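Local coordinates for protein acinetobacter secreted protease CpaA (Acinetobacter nosocomialis M2, PDB 6O38) that is a zinc metalloprotease that forms a complex with its chaperone CpaB and is secreted through the type II secretion system, at residues Thr251-Leu259 against Lys275-Ser283; Tyr342-Ser350 against Phe361-Val370. All coordinates share one frame; numbering follows the deposited sequence.

Contact 1 (Thr251-Leu259 against Lys275-Ser283) and contact 2 (Tyr342-Ser350 against Phe361-Val370) come in series along the chain, in two successive StcE-type beta-sandwich domains. Their centres are 23 Å apart and their nearest atoms about 7 Å, without touching. In contact 1 a loop meets strand 277-288; in contact 2 the end of strand 341-344 and its turn meet the hairpin of strands 358-364 and 367-381. Each uses an asparagine amide: Asn254 donates to a side-chain oxygen, Gln279 OE1, Asn347 to two backbone oxygens, of Trp368 and Gln366. Neither includes the zinc ligands His498, His502 and His508. Ser282 of contact 1 also meets the chaperone, whereas contact 2 touches no other protein chain.

Contact 1: residues Thr251-Leu259 against Lys275-Ser283; sequences TNVNSQATL and KGYWQLISS. With SO4 (sulfate ion), chain P.
The side chain of Asn254 lies flat on the ring of Tyr277, its amide plane only 15° from the ring plane. Its CB sits 3.4 Å from the ring centroid, a CH-pi contact over the middle of the face, while Lys275 CB lies on the opposite face, nearer the rim. With CG anti to the backbone N (chi1 -174°), the Asn254 amide extends along the ring, and ND2 gives a nearly straight hydrogen bond of 3.0 Å to a lone pair of Gln279 OE1. Gln279 reaches back for it through a bend at chi2. In the backbone, a single beta bridge pairs Val253 with Trp278: Trp278 N donates to Asn252 O at 2.9 Å, and Asn254 N to Trp278 O at 2.8 Å. This stitches the loop to strand 277-288 of the beta-sandwich domain. Farther along, Leu259 CD2 meets Leu280 CD2 at 4.0 Å. The polar ends of Asn252 and Trp278 look elsewhere, to Leu226 O and Pro227 O. A sulfate, probably from the crystallisation liquor, is hydrogen-bonded by Lys275 NZ; Tyr277 OH also lies against its O4, too close to trust in detail. Stacked on the tyrosine and bonded to Gln279, the Asn254 amide is fixed in its rotation.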
# COMPACT_ATOMS: atom_id res chain seq x y z
N THR A 251 19.63 -13.82 14.93
CA THR A 251 20.88 -13.98 14.18
C THR A 251 20.61 -13.95 12.68
O THR A 251 19.59 -14.47 12.21
CB THR A 251 21.58 -15.28 14.57
OG1 THR A 251 20.65 -16.37 14.47
CG2 THR A 251 22.12 -15.20 15.99
N ASN A 252 21.51 -13.31 11.94
CA ASN A 252 21.46 -13.09 10.50
C ASN A 252 20.35 -12.13 10.09
O ASN A 252 20.15 -11.91 8.89
CB ASN A 252 21.30 -14.40 9.71
CG ASN A 252 22.32 -15.44 10.11
OD1 ASN A 252 23.50 -15.14 10.29
ND2 ASN A 252 21.87 -16.69 10.25
N VAL A 253 19.61 -11.56 11.04
CA VAL A 253 18.53 -10.62 10.76
C VAL A 253 18.97 -9.23 11.18
O VAL A 253 19.63 -9.06 12.21
CB VAL A 253 17.23 -11.03 11.48
CG1 VAL A 253 16.08 -10.12 11.10
CG2 VAL A 253 16.89 -12.49 11.18
N ASN A 254 18.60 -8.23 10.38
CA ASN A 254 18.92 -6.83 10.68
C ASN A 254 17.88 -6.24 11.63
O ASN A 254 17.22 -5.24 11.35
CB ASN A 254 19.02 -6.02 9.40
CG ASN A 254 19.48 -4.60 9.63
OD1 ASN A 254 20.29 -4.34 10.52
ND2 ASN A 254 18.97 -3.67 8.83
N SER A 255 17.74 -6.89 12.79
CA SER A 255 16.79 -6.46 13.80
C SER A 255 17.04 -7.17 15.12
O SER A 255 17.24 -8.39 15.15
CB SER A 255 15.35 -6.71 13.34
OG SER A 255 14.42 -6.41 14.37
N GLN A 256 17.04 -6.42 16.22
CA GLN A 256 17.13 -6.98 17.55
C GLN A 256 15.77 -7.10 18.22
O GLN A 256 15.69 -7.48 19.39
CB GLN A 256 18.07 -6.14 18.42
CG GLN A 256 19.49 -6.03 17.90
CD GLN A 256 20.36 -5.13 18.75
OE1 GLN A 256 20.87 -4.12 18.28
NE2 GLN A 256 20.54 -5.50 20.01
N ALA A 257 14.69 -6.77 17.50
CA ALA A 257 13.36 -6.72 18.08
C ALA A 257 12.87 -8.12 18.45
O ALA A 257 13.46 -9.14 18.08
CB ALA A 257 12.39 -6.05 17.11
N THR A 258 11.75 -8.15 19.17
CA THR A 258 11.17 -9.39 19.66
C THR A 258 10.44 -10.07 18.51
O THR A 258 9.35 -9.65 18.11
CB THR A 258 10.22 -9.12 20.83
OG1 THR A 258 10.94 -8.45 21.87
CG2 THR A 258 9.65 -10.42 21.37
N LEU A 259 11.04 -11.13 17.96
CA LEU A 259 10.45 -11.88 16.86
C LEU A 259 9.76 -13.15 17.39
O LEU A 259 10.15 -14.27 17.09
CB LEU A 259 11.51 -12.22 15.83
CG LEU A 259 12.41 -11.07 15.37
CD1 LEU A 259 13.45 -11.57 14.38
CD2 LEU A 259 11.58 -9.95 14.77
N LYS A 275 24.44 -5.77 1.95
CA LYS A 275 24.51 -5.64 3.40
C LYS A 275 24.79 -6.97 4.10
O LYS A 275 25.34 -6.97 5.21
CB LYS A 275 23.21 -5.06 3.95
CG LYS A 275 22.92 -3.63 3.51
CD LYS A 275 23.99 -2.67 4.00
CE LYS A 275 23.66 -1.24 3.58
NZ LYS A 275 24.36 -0.24 4.43
N GLY A 276 24.42 -8.09 3.48
CA GLY A 276 24.72 -9.39 4.04
C GLY A 276 23.84 -9.83 5.20
O GLY A 276 24.32 -10.55 6.08
N TYR A 277 22.58 -9.42 5.22
CA TYR A 277 21.66 -9.87 6.27
C TYR A 277 20.25 -9.94 5.72
O TYR A 277 19.96 -9.48 4.61
CB TYR A 277 21.73 -8.97 7.51
CG TYR A 277 21.62 -7.47 7.25
CD1 TYR A 277 20.58 -6.94 6.49
CD2 TYR A 277 22.54 -6.59 7.80
CE1 TYR A 277 20.47 -5.58 6.27
CE2 TYR A 277 22.44 -5.23 7.59
CZ TYR A 277 21.40 -4.73 6.83
OH TYR A 277 21.30 -3.38 6.61
N TRP A 278 19.35 -10.51 6.52
CA TRP A 278 17.93 -10.55 6.21
C TRP A 278 17.27 -9.28 6.75
O TRP A 278 17.37 -9.00 7.95
CB TRP A 278 17.27 -11.79 6.80
CG TRP A 278 17.71 -13.08 6.19
CD1 TRP A 278 18.73 -13.88 6.62
CD2 TRP A 278 17.14 -13.73 5.05
NE1 TRP A 278 18.83 -14.99 5.81
CE2 TRP A 278 17.87 -14.92 4.84
CE3 TRP A 278 16.08 -13.43 4.19
CZ2 TRP A 278 17.57 -15.80 3.80
CZ3 TRP A 278 15.79 -14.30 3.16
CH2 TRP A 278 16.54 -15.48 2.98
N GLN A 279 16.62 -8.53 5.87
CA GLN A 279 15.87 -7.35 6.27
C GLN A 279 14.46 -7.76 6.68
O GLN A 279 13.82 -8.55 5.99
CB GLN A 279 15.82 -6.33 5.13
CG GLN A 279 15.02 -5.07 5.45
CD GLN A 279 15.78 -4.09 6.32
OE1 GLN A 279 16.93 -4.33 6.69
NE2 GLN A 279 15.14 -2.97 6.65
N LEU A 280 14.00 -7.23 7.81
CA LEU A 280 12.64 -7.49 8.28
C LEU A 280 11.69 -6.52 7.60
O LEU A 280 11.72 -5.32 7.86
CB LEU A 280 12.57 -7.36 9.80
CG LEU A 280 11.17 -7.49 10.42
CD1 LEU A 280 10.61 -8.88 10.19
CD2 LEU A 280 11.21 -7.15 11.90
N ILE A 281 10.84 -7.05 6.72
CA ILE A 281 9.94 -6.21 5.92
C ILE A 281 8.48 -6.36 6.32
O ILE A 281 7.65 -5.57 5.84
CB ILE A 281 10.10 -6.50 4.41
CG1 ILE A 281 9.77 -7.96 4.10
CG2 ILE A 281 11.51 -6.15 3.95
CD1 ILE A 281 9.90 -8.31 2.63
N SER A 282 8.13 -7.33 7.16
CA SER A 282 6.75 -7.49 7.60
C SER A 282 6.75 -8.23 8.93
O SER A 282 7.39 -9.28 9.06
CB SER A 282 5.93 -8.25 6.56
OG SER A 282 4.64 -8.58 7.06
N SER A 283 6.02 -7.70 9.91
CA SER A 283 5.95 -8.27 11.24
C SER A 283 4.63 -7.88 11.88
O SER A 283 4.05 -6.84 11.52
CB SER A 283 7.12 -7.79 12.12
OG SER A 283 7.19 -6.38 12.15
S SO4 P . 22.76 -0.66 7.35
O1 SO4 P . 23.85 0.25 7.03
O2 SO4 P . 22.39 -0.52 8.76
O3 SO4 P . 21.60 -0.33 6.52
O4 SO4 P . 23.17 -2.03 7.09

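Contact 2: residues Tyr342-Ser350 against Phe361-Val370; sequences YINAANGLS and FIYTAQGWTV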
# COMPACT_ATOMS: atom_id res chain seq x y z
N TYR A 342 -0.54 10.07 31.37
CA TYR A 342 0.89 10.10 31.63
C TYR A 342 1.53 8.79 31.21
O TYR A 342 0.96 7.71 31.38
CB TYR A 342 1.16 10.38 33.10
CG TYR A 342 0.71 11.76 33.54
CD1 TYR A 342 1.46 12.89 33.23
CD2 TYR A 342 -0.46 11.93 34.26
CE1 TYR A 342 1.05 14.15 33.63
CE2 TYR A 342 -0.88 13.18 34.66
CZ TYR A 342 -0.12 14.29 34.34
OH TYR A 342 -0.53 15.54 34.74
N ILE A 343 2.73 8.88 30.64
CA ILE A 343 3.49 7.73 30.16
C ILE A 343 4.78 7.66 30.96
O ILE A 343 5.49 8.66 31.09
CB ILE A 343 3.78 7.83 28.66
CG1 ILE A 343 2.48 8.05 27.87
CG2 ILE A 343 4.49 6.58 28.17
CD1 ILE A 343 1.48 6.93 28.02
N ASN A 344 5.09 6.48 31.48
CA ASN A 344 6.27 6.28 32.31
C ASN A 344 7.02 5.04 31.87
O ASN A 344 6.46 4.13 31.24
CB ASN A 344 5.90 6.17 33.80
CG ASN A 344 5.27 7.44 34.34
OD1 ASN A 344 5.96 8.43 34.58
ND2 ASN A 344 3.96 7.42 34.53
N ALA A 345 8.30 5.00 32.22
CA ALA A 345 9.17 3.86 31.94
C ALA A 345 10.09 3.65 33.12
O ALA A 345 10.26 4.52 33.98
CB ALA A 345 9.97 4.06 30.65
N ALA A 346 10.70 2.46 33.16
CA ALA A 346 11.57 2.11 34.29
C ALA A 346 12.78 3.02 34.38
O ALA A 346 13.27 3.29 35.48
CB ALA A 346 12.01 0.65 34.18
N ASN A 347 13.28 3.52 33.25
CA ASN A 347 14.47 4.37 33.24
C ASN A 347 14.18 5.79 33.70
O ASN A 347 15.07 6.65 33.61
CB ASN A 347 15.10 4.39 31.85
CG ASN A 347 14.14 4.88 30.77
OD1 ASN A 347 13.06 5.39 31.06
ND2 ASN A 347 14.55 4.73 29.51
N GLY A 348 12.97 6.07 34.18
CA GLY A 348 12.62 7.39 34.64
C GLY A 348 11.95 8.28 33.62
O GLY A 348 11.56 9.40 33.96
N LEU A 349 11.82 7.83 32.37
CA LEU A 349 11.09 8.59 31.37
C LEU A 349 9.67 8.88 31.85
O LEU A 349 8.95 7.97 32.28
CB LEU A 349 11.06 7.83 30.04
CG LEU A 349 10.24 8.45 28.90
CD1 LEU A 349 10.77 9.82 28.53
CD2 LEU A 349 10.23 7.53 27.69
N SER A 350 9.28 10.15 31.80
CA SER A 350 7.99 10.58 32.33
C SER A 350 7.48 11.71 31.45
O SER A 350 8.10 12.77 31.37
CB SER A 350 8.11 11.03 33.78
OG SER A 350 6.94 11.70 34.21
N PHE A 361 7.38 5.40 20.92
CA PHE A 361 8.55 5.18 21.76
C PHE A 361 9.29 3.95 21.25
O PHE A 361 8.68 3.01 20.75
CB PHE A 361 8.16 5.00 23.23
CG PHE A 361 7.33 6.13 23.79
CD1 PHE A 361 5.95 6.12 23.68
CD2 PHE A 361 7.94 7.21 24.41
CE1 PHE A 361 5.19 7.16 24.19
CE2 PHE A 361 7.19 8.25 24.92
CZ PHE A 361 5.81 8.23 24.81
N ILE A 362 10.61 3.98 21.39
CA ILE A 362 11.46 2.88 20.93
C ILE A 362 12.37 2.46 22.07
O ILE A 362 12.83 3.30 22.85
CB ILE A 362 12.27 3.28 19.67
CG1 ILE A 362 13.01 2.06 19.10
CG2 ILE A 362 13.25 4.41 19.98
CD1 ILE A 362 13.67 2.32 17.76
N TYR A 363 12.61 1.16 22.18
CA TYR A 363 13.41 0.60 23.26
C TYR A 363 14.88 0.55 22.85
O TYR A 363 15.21 0.16 21.73
CB TYR A 363 12.91 -0.80 23.62
CG TYR A 363 13.45 -1.32 24.94
CD1 TYR A 363 12.97 -0.83 26.14
CD2 TYR A 363 14.42 -2.31 24.97
CE1 TYR A 363 13.45 -1.31 27.35
CE2 TYR A 363 14.90 -2.80 26.17
CZ TYR A 363 14.42 -2.29 27.35
OH TYR A 363 14.89 -2.77 28.55
N THR A 364 15.75 0.97 23.77
CA THR A 364 17.19 0.96 23.57
C THR A 364 17.85 0.15 24.68
O THR A 364 17.19 -0.37 25.58
CB THR A 364 17.75 2.39 23.53
OG1 THR A 364 17.65 2.98 24.83
CG2 THR A 364 16.98 3.24 22.53
N ALA A 365 19.18 0.05 24.61
CA ALA A 365 19.93 -0.66 25.64
C ALA A 365 19.76 -0.03 27.02
O ALA A 365 19.96 -0.71 28.03
CB ALA A 365 21.41 -0.71 25.27
N GLN A 366 19.42 1.26 27.08
CA GLN A 366 19.24 1.97 28.34
C GLN A 366 17.78 2.35 28.59
O GLN A 366 17.50 3.33 29.27
CB GLN A 366 20.14 3.20 28.38
CG GLN A 366 21.61 2.86 28.58
CD GLN A 366 22.55 3.91 28.02
OE1 GLN A 366 22.17 4.70 27.16
NE2 GLN A 366 23.78 3.92 28.50
N GLY A 367 16.85 1.58 28.04
CA GLY A 367 15.44 1.73 28.33
C GLY A 367 14.67 2.38 27.19
O GLY A 367 15.18 2.59 26.08
N TRP A 368 13.42 2.71 27.49
CA TRP A 368 12.54 3.31 26.50
C TRP A 368 12.96 4.74 26.19
O TRP A 368 13.52 5.45 27.03
CB TRP A 368 11.09 3.29 27.00
CG TRP A 368 10.48 1.92 26.94
CD1 TRP A 368 10.25 1.08 27.98
CD2 TRP A 368 10.03 1.24 25.76
NE1 TRP A 368 9.68 -0.09 27.53
CE2 TRP A 368 9.53 -0.01 26.17
CE3 TRP A 368 10.00 1.57 24.40
CZ2 TRP A 368 9.01 -0.94 25.27
CZ3 TRP A 368 9.48 0.65 23.51
CH2 TRP A 368 8.99 -0.59 23.95
N THR A 369 12.68 5.16 24.95
CA THR A 369 13.21 6.41 24.41
C THR A 369 12.17 7.05 23.51
O THR A 369 11.46 6.35 22.77
CB THR A 369 14.52 6.15 23.65
OG1 THR A 369 15.63 6.23 24.56
CG2 THR A 369 14.73 7.13 22.51
N VAL A 370 12.06 8.38 23.58
CA VAL A 370 11.16 9.12 22.71
C VAL A 370 11.58 8.92 21.26
O VAL A 370 12.76 9.06 20.91
CB VAL A 370 11.15 10.60 23.10
CG1 VAL A 370 10.58 11.45 21.97
CG2 VAL A 370 10.36 10.81 24.38
O HOH W 1 13.01 1.87 30.53
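The Phe361 ring is met obliquely by two side chains: Ile343 CG2 is 4.0 Å from Phe361 CZ, and Leu349 CD2 is 4.0 Å from Phe361 CD2. Ala345 CB likewise approaches the Trp368 indole obliquely, 3.9 Å from Trp368 CB. Over the centre of one indole face lies Tyr363 CD1, and Ile362 N sits at the indole edge, in its plane, while NE1 is bonded to Pro322 O. These contacts pack strand 341-344 and its turn against the hairpin of strands 358-364 and 367-381, two layers of the beta-sandwich domain, with Ile333 of strand 330-335 touching both Ile343 and Phe361. Asn347, in the type I turn Ala345-Gly348, makes the polar contacts. At chi1 58° its CG is tucked in between the backbone N and C, which brings the amide over to the type I turn Thr364-Gly367. Asn347 ND2 donates to Trp368 O at 2.8 Å and to Gln366 O at 3.3 Å, each on a lone pair and in the amide plane. Asn347 OD1 accepts from Leu349 N at 3.0 Å, an Asx turn, so both ends of the amide are engaged and its rotation is fixed. A water accepts from Asn347 N and Trp368 N.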